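Local coordinates for transthyretin-like protein (Klebsiella pneumoniae subsp. pneumoniae, PDB 3QVA) that probably catalyses, as a homotetramer, the hydrolysis of 5-hydroxyisourate to 2-oxo-4-hydroxy-4-carboxy-5-ureidoimidazoline, a step of purine breakdown, at residues A71-A76 with I105-W110; A67-W72 with T83-D88; L12-L17 with G48-F53. One frame throughout, in Å; residues are numbered along the deposited sequence. Where two conformers were deposited one is given.

Contact 1 (A71-A76 with I105-W110)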
loop_
_atom_site.group_PDB
_atom_site.type_symbol
_atom_site.label_atom_id
_atom_site.label_comp_id
_atom_site.label_asym_id
_atom_site.label_seq_id
_atom_site.Cartn_x
_atom_site.Cartn_y
_atom_site.Cartn_z
ATOM N N ALA A 71 0.600 11.612 16.224
ATOM C CA ALA A 71 1.128 11.811 17.580
ATOM C C ALA A 71 2.321 10.902 17.850
ATOM O O ALA A 71 3.298 11.322 18.483
ATOM C CB ALA A 71 0.035 11.585 18.618
ATOM N N TRP A 72 2.236 9.661 17.371
ATOM C CA TRP A 72 3.315 8.689 17.508
ATOM C C TRP A 72 4.578 9.141 16.761
ATOM O O TRP A 72 5.680 9.098 17.318
ATOM C CB TRP A 72 2.849 7.312 17.027
ATOM C CG TRP A 72 3.828 6.209 17.246
ATOM C CD1 TRP A 72 4.076 5.554 18.416
ATOM C CD2 TRP A 72 4.668 5.598 16.257
ATOM N NE1 TRP A 72 5.027 4.581 18.222
ATOM C CE2 TRP A 72 5.413 4.591 16.907
ATOM C CE3 TRP A 72 4.874 5.815 14.886
ATOM C CZ2 TRP A 72 6.342 3.789 16.235
ATOM C CZ3 TRP A 72 5.798 5.010 14.214
ATOM C CH2 TRP A 72 6.521 4.013 14.895
ATOM N N PHE A 73 4.416 9.599 15.519
ATOM C CA PHE A 73 5.557 10.095 14.756
ATOM C C PHE A 73 6.166 11.330 15.414
ATOM O O PHE A 73 7.391 11.449 15.491
ATOM C CB PHE A 73 5.185 10.400 13.301
ATOM C CG PHE A 73 5.067 9.178 12.428
ATOM C CD1 PHE A 73 3.900 8.938 11.706
ATOM C CD2 PHE A 73 6.126 8.281 12.307
ATOM C CE1 PHE A 73 3.784 7.813 10.878
ATOM C CE2 PHE A 73 6.025 7.155 11.489
ATOM C CZ PHE A 73 4.838 6.921 10.766
ATOM N N ALA A 74 5.305 12.226 15.898
ATOM C CA ALA A 74 5.735 13.468 16.548
ATOM C C ALA A 74 6.535 13.233 17.832
ATOM O O ALA A 74 7.501 13.961 18.105
ATOM C CB ALA A 74 4.541 14.370 16.818
ATOM N N ARG A 75 6.140 12.224 18.611
ATOM C CA ARG A 75 6.850 11.858 19.842
ATOM C C ARG A 75 8.258 11.349 19.563
ATOM O O ARG A 75 9.145 11.457 20.415
ATOM C CB ARG A 75 6.082 10.800 20.632
ATOM C CG ARG A 75 4.907 11.344 21.411
ATOM C CD ARG A 75 4.420 10.338 22.445
ATOM N NE ARG A 75 3.953 9.086 21.853
ATOM C CZ ARG A 75 2.729 8.890 21.365
ATOM N NH1 ARG A 75 1.834 9.869 21.378
ATOM N NH2 ARG A 75 2.403 7.711 20.853
ATOM N N ALA A 76 8.443 10.796 18.368
ATOM C CA ALA A 76 9.739 10.332 17.896
ATOM C C ALA A 76 10.476 11.426 17.115
ATOM O O ALA A 76 11.537 11.177 16.545
ATOM C CB ALA A 76 9.558 9.099 17.036
ATOM N N ILE A 105 2.147 1.885 8.150
ATOM C CA ILE A 105 2.284 3.338 8.273
ATOM C C ILE A 105 3.677 3.863 7.937
ATOM O O ILE A 105 4.674 3.138 8.035
ATOM C CB ILE A 105 1.835 3.844 9.680
ATOM C CG1 ILE A 105 2.861 3.473 10.767
ATOM C CG2 ILE A 105 0.453 3.285 10.019
ATOM C CD1 ILE A 105 2.568 4.092 12.144
ATOM N N ALA A 106 3.713 5.130 7.539
ATOM C CA ALA A 106 4.943 5.861 7.251
ATOM C C ALA A 106 4.619 7.346 7.327
ATOM O O ALA A 106 3.448 7.732 7.194
ATOM C CB ALA A 106 5.474 5.492 5.852
ATOM N N PRO A 107 5.641 8.203 7.541
ATOM C CA PRO A 107 5.310 9.626 7.570
ATOM C C PRO A 107 4.621 10.122 6.294
ATOM O O PRO A 107 3.799 11.037 6.359
ATOM C CB PRO A 107 6.674 10.292 7.779
ATOM C CG PRO A 107 7.408 9.291 8.618
ATOM C CD PRO A 107 7.016 7.956 8.016
ATOM N N GLY A 108 4.924 9.508 5.152
ATOM C CA GLY A 108 4.384 9.981 3.883
ATOM C C GLY A 108 3.244 9.175 3.290
ATOM O O GLY A 108 2.892 9.370 2.133
ATOM N N GLY A 109 2.651 8.287 4.076
ATOM C CA GLY A 109 1.520 7.499 3.570
ATOM C C GLY A 109 1.161 6.354 4.476
ATOM O O GLY A 109 1.941 5.964 5.351
ATOM N N TRP A 110 -0.042 5.823 4.296
ATOM C CA TRP A 110 -0.446 4.670 5.078
ATOM C C TRP A 110 -1.480 3.846 4.347
ATOM O O TRP A 110 -2.121 4.323 3.397
ATOM C CB TRP A 110 -0.930 5.080 6.481
ATOM C CG TRP A 110 -2.236 5.836 6.521
ATOM C CD1 TRP A 110 -2.416 7.176 6.352
ATOM C CD2 TRP A 110 -3.530 5.283 6.779
ATOM N NE1 TRP A 110 -3.751 7.493 6.477
ATOM C CE2 TRP A 110 -4.455 6.350 6.741
ATOM C CE3 TRP A 110 -3.997 3.987 7.040
ATOM C CZ2 TRP A 110 -5.826 6.161 6.951
ATOM C CZ3 TRP A 110 -5.359 3.798 7.255
ATOM C CH2 TRP A 110 -6.258 4.884 7.203
#
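Phe-73 has CG beside the backbone N and anti to the carbonyl carbon (chi1 -77°), which sets where CG leaves the helix, and the ring beyond it meets Pro-107; Ile-105 holds CG1 between its own N and carbonyl carbon (chi1 73°), and CD1, anti along the chain, lies against both aromatic rings of the helix. The contact is made by van der Waals packing, with no hydrogen bond between the two segments. Pro-107 lies across the Phe-73 side chain at about a right angle and sets CG over one face of the ring, a CH-pi contact 4.0 Å from the ring centroid and 19° off its normal. Its CD meets Phe-73 at CZ and CE2, 3.7 Å from CZ. The far tip of the phenyl ring also rests on the peptide bond before the proline, with CZ 3.5 Å from Ala-106 C. On the opposite face of the ring lies Trp-72 CE3, offset toward the rim, leaving Phe-73 between a proline and an indole. Ile-105 CD1 is shared by the two aromatics: it stands 3.9 Å from Phe-73 CZ and reaches Trp-72 CZ3 at the same separation, oblique to both rings. Ala-106 to Gly-109 form a type I beta turn with Pro-107 as second residue. The indole NE1 of Trp-72 is bound by Glu-26 O. Helix 69-75 is thus packed against the hairpin that joins strand 99-106 to strand 109-113, with Asp-18 of strand 12-18 touching both Trp-72 and Phe-73; beyond the turn, Gly-109 and Trp-110 continue the sheet into a second subunit.

Contact 2 (A67-W72 with T83-D88)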
loop_
_atom_site.group_PDB
_atom_site.type_symbol
_atom_site.label_atom_id
_atom_site.label_comp_id
_atom_site.label_asym_id
_atom_site.label_seq_id
_atom_site.Cartn_x
_atom_site.Cartn_y
_atom_site.Cartn_z
ATOM N N ALA A 67 -6.075 4.982 14.635
ATOM C CA ALA A 67 -4.708 4.910 15.146
ATOM C C ALA A 67 -4.117 6.307 15.196
ATOM O O ALA A 67 -4.171 7.049 14.218
ATOM C CB ALA A 67 -3.849 3.988 14.278
ATOM N N GLU A 68 -3.566 6.677 16.348
ATOM C CA GLU A 68 -3.033 8.014 16.524
ATOM C C GLU A 68 -1.602 8.069 15.995
ATOM O O GLU A 68 -0.633 8.175 16.746
ATOM C CB GLU A 68 -3.130 8.431 17.995
ATOM C CG GLU A 68 -4.581 8.562 18.466
ATOM C CD GLU A 68 -5.299 9.731 17.816
ATOM O OE1 GLU A 68 -4.656 10.778 17.620
ATOM O OE2 GLU A 68 -6.506 9.605 17.501
ATOM N N THR A 69 -1.486 7.993 14.677
ATOM C CA THR A 69 -0.192 7.851 14.024
ATOM C C THR A 69 0.627 9.142 14.037
ATOM O O THR A 69 1.851 9.110 14.241
ATOM C CB THR A 69 -0.361 7.352 12.580
ATOM O OG1 THR A 69 -1.240 8.235 11.874
ATOM C CG2 THR A 69 -0.963 5.946 12.578
ATOM N N GLY A 70 -0.046 10.277 13.844
ATOM C CA GLY A 70 0.629 11.575 13.807
ATOM C C GLY A 70 1.309 11.882 15.128
ATOM O O GLY A 70 2.465 12.327 15.153
ATOM N N ALA A 71 0.600 11.612 16.224
ATOM C CA ALA A 71 1.128 11.811 17.580
ATOM C C ALA A 71 2.321 10.902 17.850
ATOM O O ALA A 71 3.298 11.322 18.483
ATOM C CB ALA A 71 0.035 11.585 18.618
ATOM N N TRP A 72 2.236 9.661 17.371
ATOM C CA TRP A 72 3.315 8.689 17.508
ATOM C C TRP A 72 4.578 9.141 16.761
ATOM O O TRP A 72 5.680 9.098 17.318
ATOM C CB TRP A 72 2.849 7.312 17.027
ATOM C CG TRP A 72 3.828 6.209 17.246
ATOM C CD1 TRP A 72 4.076 5.554 18.416
ATOM C CD2 TRP A 72 4.668 5.598 16.257
ATOM N NE1 TRP A 72 5.027 4.581 18.222
ATOM C CE2 TRP A 72 5.413 4.591 16.907
ATOM C CE3 TRP A 72 4.874 5.815 14.886
ATOM C CZ2 TRP A 72 6.342 3.789 16.235
ATOM C CZ3 TRP A 72 5.798 5.010 14.214
ATOM C CH2 TRP A 72 6.521 4.013 14.895
ATOM N N THR A 83 -2.456 13.292 10.207
ATOM C CA THR A 83 -2.628 13.531 11.646
ATOM C C THR A 83 -3.021 12.278 12.435
ATOM O O THR A 83 -2.688 12.153 13.613
ATOM C CB THR A 83 -3.655 14.641 11.915
ATOM O OG1 THR A 83 -4.907 14.284 11.324
ATOM C CG2 THR A 83 -3.180 15.957 11.323
ATOM N N ARG A 84 -3.751 11.376 11.780
ATOM C CA ARG A 84 -4.154 10.099 12.363
ATOM C C ARG A 84 -4.597 9.199 11.221
ATOM O O ARG A 84 -4.663 9.647 10.072
ATOM C CB ARG A 84 -5.276 10.268 13.404
ATOM C CG ARG A 84 -6.438 11.157 12.982
ATOM C CD ARG A 84 -7.374 11.430 14.155
ATOM N NE ARG A 84 -6.633 11.852 15.341
ATOM C CZ ARG A 84 -6.112 13.064 15.508
ATOM N NH1 ARG A 84 -5.444 13.354 16.618
ATOM N NH2 ARG A 84 -6.252 13.987 14.562
ATOM N N ALA A 85 -4.877 7.942 11.536
ATOM C CA ALA A 85 -5.304 6.975 10.546
ATOM C C ALA A 85 -6.610 6.355 11.015
ATOM O O ALA A 85 -6.634 5.601 11.986
ATOM C CB ALA A 85 -4.222 5.907 10.348
ATOM N N GLN A 86 -7.693 6.706 10.331
ATOM C CA GLN A 86 -9.016 6.212 10.672
ATOM C C GLN A 86 -9.482 5.189 9.639
ATOM O O GLN A 86 -9.464 5.465 8.433
ATOM C CB GLN A 86 -10.010 7.377 10.762
ATOM C CG GLN A 86 -11.426 6.940 11.085
ATOM C CD GLN A 86 -12.413 8.097 11.138
ATOM O OE1 GLN A 86 -13.357 8.153 10.345
ATOM N NE2 GLN A 86 -12.202 9.024 12.068
ATOM N N ILE A 87 -9.889 4.014 10.123
ATOM C CA ILE A 87 -10.512 2.992 9.288
ATOM C C ILE A 87 -11.999 2.903 9.624
ATOM O O ILE A 87 -12.382 2.814 10.801
ATOM C CB ILE A 87 -9.885 1.603 9.512
ATOM C CG1 ILE A 87 -8.390 1.611 9.192
ATOM C CG2 ILE A 87 -10.603 0.550 8.651
ATOM C CD1 ILE A 87 -7.706 0.318 9.647
ATOM N N ASP A 88 -12.832 2.928 8.592
ATOM C CA ASP A 88 -14.274 2.806 8.777
ATOM C C ASP A 88 -14.727 1.514 8.124
ATOM O O ASP A 88 -14.537 1.323 6.923
ATOM C CB ASP A 88 -14.975 4.007 8.152
ATOM C CG ASP A 88 -14.670 5.291 8.880
ATOM O OD1 ASP A 88 -13.871 6.103 8.355
ATOM O OD2 ASP A 88 -15.218 5.472 9.993
HETATM O O HOH W 1 -2.311 11.169 16.124
#
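Ala-67 and Ala-85 form an antiparallel hydrogen-bonded pair where strand 62-67 of the transthyretin-fold beta sandwich gives way to helix 69-75. Their two backbone bonds run from Ala-67 N to Ala-85 O, 2.8 Å, and from Ala-85 N to Ala-67 O, 2.9 Å. Beyond this bridge the pairing weakens as the chain turns into the helix: Gly-70 N reaches Thr-83 O in a weak bond. Apolar contact lies on the face bearing the two alanines, where Thr-69 CG2 touches Ala-85 CB at 3.9 Å; Phe-103 packs against both alanines. The charged contact is a salt bridge between Glu-68, at the N-cap position, and Arg-84. The side chains lie side by side and point the same way, and the guanidinium grips the carboxylate side-on, with NE to OE2 at 3.1 Å (nearly straight, 171°) and NH1 to the syn lone pair of OE1 at 2.9 Å. The planes are turned 44° apart, so the pairing is not flat. Arg-84, Gln-86 and Asp-88 pair with a strand of a second subunit, whose Arg-84 forms a salt bridge with Asp-88. One water ties the groups together, donating to Glu-68 OE1 and to Thr-83 O while accepting from Ala-71 N, 2.9 Å away.

Contact 3 (L12-L17 with G48-F53). With PO4 (phosphate ion), chain F.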
loop_
_atom_site.group_PDB
_atom_site.type_symbol
_atom_site.label_atom_id
_atom_site.label_comp_id
_atom_site.label_asym_id
_atom_site.label_seq_id
_atom_site.Cartn_x
_atom_site.Cartn_y
_atom_site.Cartn_z
ATOM N N LEU A 12 -11.998 -8.424 17.051
ATOM C CA LEU A 12 -11.222 -7.469 16.271
ATOM C C LEU A 12 -9.796 -7.348 16.790
ATOM O O LEU A 12 -9.573 -7.186 17.991
ATOM C CB LEU A 12 -11.903 -6.101 16.277
ATOM C CG LEU A 12 -11.200 -4.929 15.583
ATOM C CD1 LEU A 12 -11.123 -5.151 14.068
ATOM C CD2 LEU A 12 -11.913 -3.630 15.895
ATOM N N SER A 13 -8.835 -7.415 15.871
ATOM C CA SER A 13 -7.441 -7.207 16.217
ATOM C C SER A 13 -6.764 -6.279 15.217
ATOM O O SER A 13 -7.264 -6.069 14.104
ATOM C CB SER A 13 -6.695 -8.538 16.277
ATOM O OG SER A 13 -6.700 -9.190 15.017
ATOM N N THR A 14 -5.632 -5.716 15.626
ATOM C CA THR A 14 -4.800 -4.959 14.698
ATOM C C THR A 14 -3.317 -5.222 14.910
ATOM O O THR A 14 -2.900 -5.834 15.906
ATOM C CB THR A 14 -5.116 -3.428 14.709
ATOM O OG1 THR A 14 -4.551 -2.813 13.541
ATOM C CG2 THR A 14 -4.560 -2.754 15.955
ATOM N N HIS A 15 -2.539 -4.760 13.937
ATOM C CA HIS A 15 -1.103 -4.884 13.917
ATOM C C HIS A 15 -0.640 -3.648 13.167
ATOM O O HIS A 15 -1.164 -3.345 12.099
ATOM C CB HIS A 15 -0.728 -6.171 13.171
ATOM C CG HIS A 15 0.745 -6.428 13.076
ATOM N ND1 HIS A 15 1.297 -7.183 12.064
ATOM C CD2 HIS A 15 1.776 -6.051 13.871
ATOM C CE1 HIS A 15 2.604 -7.256 12.235
ATOM N NE2 HIS A 15 2.920 -6.583 13.327
ATOM N N ILE A 16 0.297 -2.902 13.742
ATOM C CA ILE A 16 0.790 -1.696 13.099
ATOM C C ILE A 16 2.276 -1.837 12.818
ATOM O O ILE A 16 3.070 -2.094 13.719
ATOM C CB ILE A 16 0.494 -0.411 13.926
ATOM C CG1 ILE A 16 -1.001 -0.328 14.262
ATOM C CG2 ILE A 16 0.959 0.827 13.164
ATOM C CD1 ILE A 16 -1.460 1.024 14.828
ATOM N N LEU A 17 2.634 -1.699 11.550
ATOM C CA LEU A 17 4.023 -1.754 11.133
ATOM C C LEU A 17 4.450 -0.408 10.576
ATOM O O LEU A 17 3.740 0.184 9.766
ATOM C CB LEU A 17 4.188 -2.827 10.060
ATOM C CG LEU A 17 4.029 -4.260 10.569
ATOM C CD1 LEU A 17 3.465 -5.126 9.482
ATOM C CD2 LEU A 17 5.358 -4.807 11.097
ATOM N N GLY A 48 3.831 -4.519 17.919
ATOM C CA GLY A 48 2.963 -3.616 17.159
ATOM C C GLY A 48 1.513 -4.051 17.170
ATOM O O GLY A 48 0.720 -3.607 16.339
ATOM N N ARG A 49 1.150 -4.901 18.130
ATOM C CA ARG A 49 -0.148 -5.583 18.092
ATOM C C ARG A 49 -1.107 -5.205 19.212
ATOM O O ARG A 49 -0.692 -4.812 20.304
ATOM C CB ARG A 49 0.054 -7.105 18.078
ATOM C CG ARG A 49 0.693 -7.621 16.795
ATOM C CD ARG A 49 0.898 -9.118 16.851
ATOM N NE ARG A 49 1.625 -9.622 15.686
ATOM C CZ ARG A 49 1.057 -9.985 14.537
ATOM N NH1 ARG A 49 -0.257 -9.899 14.375
ATOM N NH2 ARG A 49 1.812 -10.440 13.544
ATOM N N ILE A 50 -2.396 -5.298 18.902
ATOM C CA ILE A 50 -3.464 -5.288 19.894
ATOM C C ILE A 50 -4.306 -6.520 19.587
ATOM O O ILE A 50 -4.919 -6.613 18.516
ATOM C CB ILE A 50 -4.320 -3.993 19.850
ATOM C CG1 ILE A 50 -3.480 -2.777 20.252
ATOM C CG2 ILE A 50 -5.538 -4.116 20.783
ATOM C CD1 ILE A 50 -4.111 -1.442 19.879
ATOM N N ALA A 51 -4.312 -7.477 20.516
ATOM C CA ALA A 51 -4.935 -8.784 20.271
ATOM C C ALA A 51 -6.457 -8.755 20.191
ATOM O O ALA A 51 -7.056 -9.522 19.429
ATOM C CB ALA A 51 -4.474 -9.806 21.313
ATOM N N THR A 52 -7.076 -7.879 20.978
ATOM C CA THR A 52 -8.534 -7.747 21.011
ATOM C C THR A 52 -8.962 -6.370 21.524
ATOM O O THR A 52 -8.268 -5.762 22.343
ATOM C CB THR A 52 -9.198 -8.878 21.856
ATOM O OG1 THR A 52 -10.626 -8.814 21.722
ATOM C CG2 THR A 52 -8.796 -8.783 23.334
ATOM N N PHE A 53 -10.098 -5.881 21.028
ATOM C CA PHE A 53 -10.645 -4.596 21.465
ATOM C C PHE A 53 -11.872 -4.761 22.349
ATOM O O PHE A 53 -12.528 -3.780 22.702
ATOM C CB PHE A 53 -10.979 -3.708 20.264
ATOM C CG PHE A 53 -9.769 -3.087 19.623
ATOM C CD1 PHE A 53 -9.331 -1.824 20.012
ATOM C CD2 PHE A 53 -9.067 -3.767 18.638
ATOM C CE1 PHE A 53 -8.202 -1.247 19.425
ATOM C CE2 PHE A 53 -7.943 -3.203 18.047
ATOM C CZ PHE A 53 -7.508 -1.941 18.439
HETATM P P PO4 F . 0.739 -11.647 9.551
HETATM O O1 PO4 F . -0.733 -11.949 9.681
HETATM O O2 PO4 F . 1.081 -11.463 8.085
HETATM O O3 PO4 F . 1.037 -10.371 10.300
HETATM O O4 PO4 F . 1.556 -12.774 10.141
HETATM O O HOH W 2 -12.359 -7.835 19.694
HETATM O O HOH W 3 -2.421 -8.632 16.056
#
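His-15 and Arg-49 lie in what is probably the active site of this hydrolase, at a subunit interface where strand 12-18 meets strand 49-50, beside a bound phosphate, probably from the crystallisation liquor. The guanidinium lies flat on the imidazole, planes 13° apart and centres 3.8 Å apart, with CZ over the ring centre. Arg-49 NH2 gives a weak bond of 3.3 Å to phosphate O3; Arg-49, His-15 and His-100 of the fourth subunit hydrogen-bond to the same ion. Ser-116 of that subunit is hydrogen-bonded through OG to His-15 NE2 and through its O, weakly, to Arg-49 NH2. A water joins Arg-49 NH1 to Thr-14 O. Between the two strands, Thr-14 and Ile-50 exchange two backbone bonds, and Ile-16 N reaches Gly-48 O at 2.7 Å. Gly-48 has positive phi, and a beta carbon there would run into Ile-16 O. On the other face of the strands the contact is apolar: Thr-14 CG2 meets the edge of the Phe-53 ring, 3.9 Å from CZ, while Leu-12 CG touches Phe-53 CD2 at 3.9 Å. Ile-50 CG2 sits over one face of that ring. A histidine and an arginine on adjacent strands at a subunit interface are characteristic of the 5-hydroxyisourate hydrolase active site.

Contacts 1 and 2 share Ala-71 and Trp-72 and are about 8 Å apart between centres: contact 1 sets the Trp-72 and Phe-73 side of helix 69-75 on the 105-110 hairpin, contact 2 ties its start to strand 82-90. They meet where Trp-110 packs on Ala-85. Contact 1 is buried and apolar, whereas contact 2 is partly buried and mixes strand pairing with a salt bridge and a water. Contact 3, centred about 17 Å from contact 1, is also buried, yet it combines an apolar inner face with a polar pair at a subunit interface. Ile-16 bridges it to the others, touching Ile-105 of contact 1 and Ala-67 of contact 2.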